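PDB 3PNN: conserved domain protein from Porphyromonas gingivalis, which is probably a cytoplasmic glycosyltransferase that forms glycosidic linkages. Local coordinates for residues 144-149 against 225-230. Residues are numbered along the deposited sequence; the frame is centred on the assembly and turned at random.
Sequences GKQGEY and FDYSEE
Y227 and Y149 reach each other with similar first torsions. In both, CG stands anti to the carbonyl carbon (chi1 -69° in Y227, -52° in Y149). Both CB atoms point toward the other segment, and these torsions carry the rings on until Y149 OH meets the Y227 ring. It does so at the ring edge, near the ring plane, 3.4 Å from Y227 CD2 and 3.6 Å from Y227 CE2. This is a van der Waals touch. The Y149 hydroxyl has its polar partner in D223, which also takes the backbone N-H of G147. One carboxylate oxygen at the start of helix 223-239 therefore holds both the turn and the tyrosine. The fold is a Rossmann-like alpha/beta/alpha domain. Here the loop leading into strand 148-155 packs against a helix that follows strand 217-220, the antiparallel neighbour of that strand. Q146 lies at the exposed margin and touches Y227 OH. Its extended chain crosses the Y227 side chain at about a right angle, with amide and ring planes 39° apart. Q146 NE2 lies 3.3 Å from Y227 OH, but the angle is too poor for a hydrogen bond. Q146 CD is almost as near to Y227 OH, at 3.4 Å. G147 C covers one face of the Y149 ring, 4.1 Å above its plane and over its centre. Y227 also touches L256 of a second helix, 249-259.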
ATOM      1  N   GLY A 144       3.075  19.668   9.207  1.00 35.35           N
ATOM      2  CA  GLY A 144       4.281  20.471   9.337  1.00 43.29           C
ATOM      3  C   GLY A 144       5.523  19.763   9.866  1.00 43.31           C
ATOM      4  O   GLY A 144       6.588  20.379   9.972  1.00 39.89           O
ATOM      5  N   LYS A 145       5.407  18.480  10.202  1.00 33.01           N
ATOM      6  CA  LYS A 145       6.565  17.741  10.729  1.00 30.82           C
ATOM      7  C   LYS A 145       7.475  17.179   9.624  1.00 34.93           C
ATOM      8  O   LYS A 145       7.081  17.099   8.457  1.00 35.11           O
ATOM      9  CB  LYS A 145       6.128  16.649  11.714  1.00 35.55           C
ATOM     10  CG  LYS A 145       5.476  17.214  12.983  1.00 41.65           C
ATOM     11  CD  LYS A 145       5.151  16.124  13.984  1.00 53.86           C
ATOM     12  CE  LYS A 145       4.425  16.686  15.200  1.00 62.45           C
ATOM     13  NZ  LYS A 145       5.170  17.826  15.802  1.00 65.76           N
ATOM     14  N   GLN A 146       8.698  16.818  10.002  1.00 31.18           N
ATOM     15  CA  GLN A 146       9.671  16.233   9.073  1.00 32.01           C
ATOM     16  C   GLN A 146      10.140  14.916   9.676  1.00 32.05           C
ATOM     17  O   GLN A 146      10.586  14.885  10.821  1.00 30.40           O
ATOM     18  CB  GLN A 146      10.886  17.169   8.896  1.00 35.21           C
ATOM     19  CG  GLN A 146      12.065  16.589   8.063  1.00 34.64           C
ATOM     20  CD  GLN A 146      13.412  17.315   8.308  1.00 36.03           C
ATOM     21  OE1 GLN A 146      13.849  17.472   9.444  1.00 35.03           O
ATOM     22  NE2 GLN A 146      14.058  17.751   7.237  1.00 34.10           N
ATOM     23  N   GLY A 147      10.037  13.827   8.926  1.00 29.54           N
ATOM     24  CA  GLY A 147      10.663  12.584   9.350  1.00 28.80           C
ATOM     25  C   GLY A 147       9.931  11.886  10.489  1.00 29.55           C
ATOM     26  O   GLY A 147      10.501  11.020  11.157  1.00 29.35           O
ATOM     27  N   GLU A 148       8.672  12.262  10.716  1.00 27.20           N
ATOM     28  CA  GLU A 148       7.811  11.549  11.674  1.00 26.03           C
ATOM     29  C   GLU A 148       6.644  10.901  10.928  1.00 27.96           C
ATOM     30  O   GLU A 148       5.721  11.585  10.487  1.00 26.22           O
ATOM     31  CB  GLU A 148       7.313  12.493  12.782  1.00 27.13           C
ATOM     32  CG  GLU A 148       8.477  13.207  13.477  1.00 33.08           C
ATOM     33  CD  GLU A 148       8.058  14.038  14.681  1.00 49.42           C
ATOM     34  OE1 GLU A 148       7.187  13.582  15.456  1.00 47.17           O
ATOM     35  OE2 GLU A 148       8.621  15.145  14.851  1.00 49.97           O
ATOM     36  N   TYR A 149       6.721   9.584  10.758  1.00 24.71           N
ATOM     37  CA  TYR A 149       5.782   8.839   9.914  1.00 24.90           C
ATOM     38  C   TYR A 149       5.077   7.770  10.742  1.00 24.52           C
ATOM     39  O   TYR A 149       5.287   7.685  11.963  1.00 25.17           O
ATOM     40  CB  TYR A 149       6.546   8.149   8.783  1.00 24.22           C
ATOM     41  CG  TYR A 149       7.458   9.056   7.967  1.00 23.20           C
ATOM     42  CD1 TYR A 149       7.098  10.365   7.680  1.00 28.27           C
ATOM     43  CD2 TYR A 149       8.668   8.577   7.455  1.00 24.28           C
ATOM     44  CE1 TYR A 149       7.923  11.193   6.905  1.00 31.95           C
ATOM     45  CE2 TYR A 149       9.500   9.395   6.670  1.00 25.82           C
ATOM     46  CZ  TYR A 149       9.120  10.700   6.404  1.00 29.77           C
ATOM     47  OH  TYR A 149       9.936  11.520   5.654  1.00 25.66           O
ATOM     48  N   PHE A 225       8.801  12.518   0.023  1.00 27.49           N
ATOM     49  CA  PHE A 225       9.127  12.536  -1.408  1.00 25.95           C
ATOM     50  C   PHE A 225      10.588  12.910  -1.648  1.00 28.31           C
ATOM     51  O   PHE A 225      11.245  12.367  -2.539  1.00 30.13           O
ATOM     52  CB  PHE A 225       8.228  13.504  -2.183  1.00 27.46           C
ATOM     53  CG  PHE A 225       6.759  13.172  -2.116  1.00 24.85           C
ATOM     54  CD1 PHE A 225       6.267  11.988  -2.658  1.00 24.37           C
ATOM     55  CD2 PHE A 225       5.862  14.071  -1.553  1.00 23.75           C
ATOM     56  CE1 PHE A 225       4.902  11.687  -2.606  1.00 30.28           C
ATOM     57  CE2 PHE A 225       4.502  13.786  -1.501  1.00 25.16           C
ATOM     58  CZ  PHE A 225       4.014  12.584  -2.030  1.00 26.31           C
ATOM     59  N   ASP A 226      11.088  13.865  -0.876  1.00 27.40           N
ATOM     60  CA  ASP A 226      12.466  14.329  -1.047  1.00 27.67           C
ATOM     61  C   ASP A 226      13.477  13.261  -0.641  1.00 28.03           C
ATOM     62  O   ASP A 226      14.485  13.055  -1.331  1.00 28.99           O
ATOM     63  CB  ASP A 226      12.719  15.601  -0.225  1.00 31.63           C
ATOM     64  CG  ASP A 226      11.916  16.790  -0.727  1.00 48.41           C
ATOM     65  OD1 ASP A 226      11.659  16.871  -1.949  1.00 46.94           O
ATOM     66  OD2 ASP A 226      11.527  17.638   0.103  1.00 51.74           O
ATOM     67  N   TYR A 227      13.223  12.596   0.483  1.00 27.13           N
ATOM     68  CA  TYR A 227      14.115  11.519   0.902  1.00 28.19           C
ATOM     69  C   TYR A 227      14.074  10.396  -0.135  1.00 27.60           C
ATOM     70  O   TYR A 227      15.108   9.801  -0.457  1.00 28.48           O
ATOM     71  CB  TYR A 227      13.729  10.980   2.283  1.00 29.46           C
ATOM     72  CG  TYR A 227      13.981  11.953   3.419  1.00 28.93           C
ATOM     73  CD1 TYR A 227      15.216  12.595   3.562  1.00 30.66           C
ATOM     74  CD2 TYR A 227      12.988  12.224   4.350  1.00 28.28           C
ATOM     75  CE1 TYR A 227      15.437  13.494   4.611  1.00 31.76           C
ATOM     76  CE2 TYR A 227      13.202  13.113   5.400  1.00 30.35           C
ATOM     77  CZ  TYR A 227      14.419  13.741   5.523  1.00 30.35           C
ATOM     78  OH  TYR A 227      14.622  14.617   6.577  1.00 31.28           O
ATOM     79  N   SER A 228      12.883  10.109  -0.654  1.00 27.14           N
ATOM     80  CA  SER A 228      12.744   9.051  -1.662  1.00 26.74           C
ATOM     81  C   SER A 228      13.498   9.401  -2.927  1.00 28.97           C
ATOM     82  O   SER A 228      14.064   8.526  -3.577  1.00 32.90           O
ATOM     83  CB  SER A 228      11.283   8.810  -2.043  1.00 25.88           C
ATOM     84  OG  SER A 228      10.523   8.298  -0.956  1.00 31.99           O
ATOM     85  N   GLU A 229      13.463  10.670  -3.320  1.00 28.33           N
ATOM     86  CA  GLU A 229      14.212  11.083  -4.520  1.00 33.24           C
ATOM     87  C   GLU A 229      15.717  10.893  -4.307  1.00 35.97           C
ATOM     88  O   GLU A 229      16.445  10.451  -5.203  1.00 32.36           O
ATOM     89  CB  GLU A 229      13.899  12.535  -4.876  1.00 36.97           C
ATOM     90  CG  GLU A 229      14.785  13.135  -5.964  1.00 56.81           C
ATOM     91  CD  GLU A 229      14.184  13.025  -7.355  1.00 79.56           C
ATOM     92  OE1 GLU A 229      13.245  12.217  -7.547  1.00 86.15           O
ATOM     93  OE2 GLU A 229      14.652  13.755  -8.258  1.00 86.73           O
ATOM     94  N   GLU A 230      16.185  11.220  -3.111  1.00 33.39           N
ATOM     95  CA  GLU A 230      17.596  11.034  -2.792  1.00 35.61           C
ATOM     96  C   GLU A 230      18.005   9.560  -2.939  1.00 32.99           C
ATOM     97  O   GLU A 230      19.024   9.253  -3.554  1.00 35.48           O
ATOM     98  CB  GLU A 230      17.902  11.535  -1.377  1.00 35.11           C
ATOM     99  CG  GLU A 230      19.278  11.145  -0.867  1.00 49.31           C
ATOM    100  CD  GLU A 230      19.378  11.227   0.648  1.00 59.93           C
ATOM    101  OE1 GLU A 230      18.698  12.094   1.241  1.00 57.38           O
ATOM    102  OE2 GLU A 230      20.132  10.419   1.242  1.00 57.56           O
TER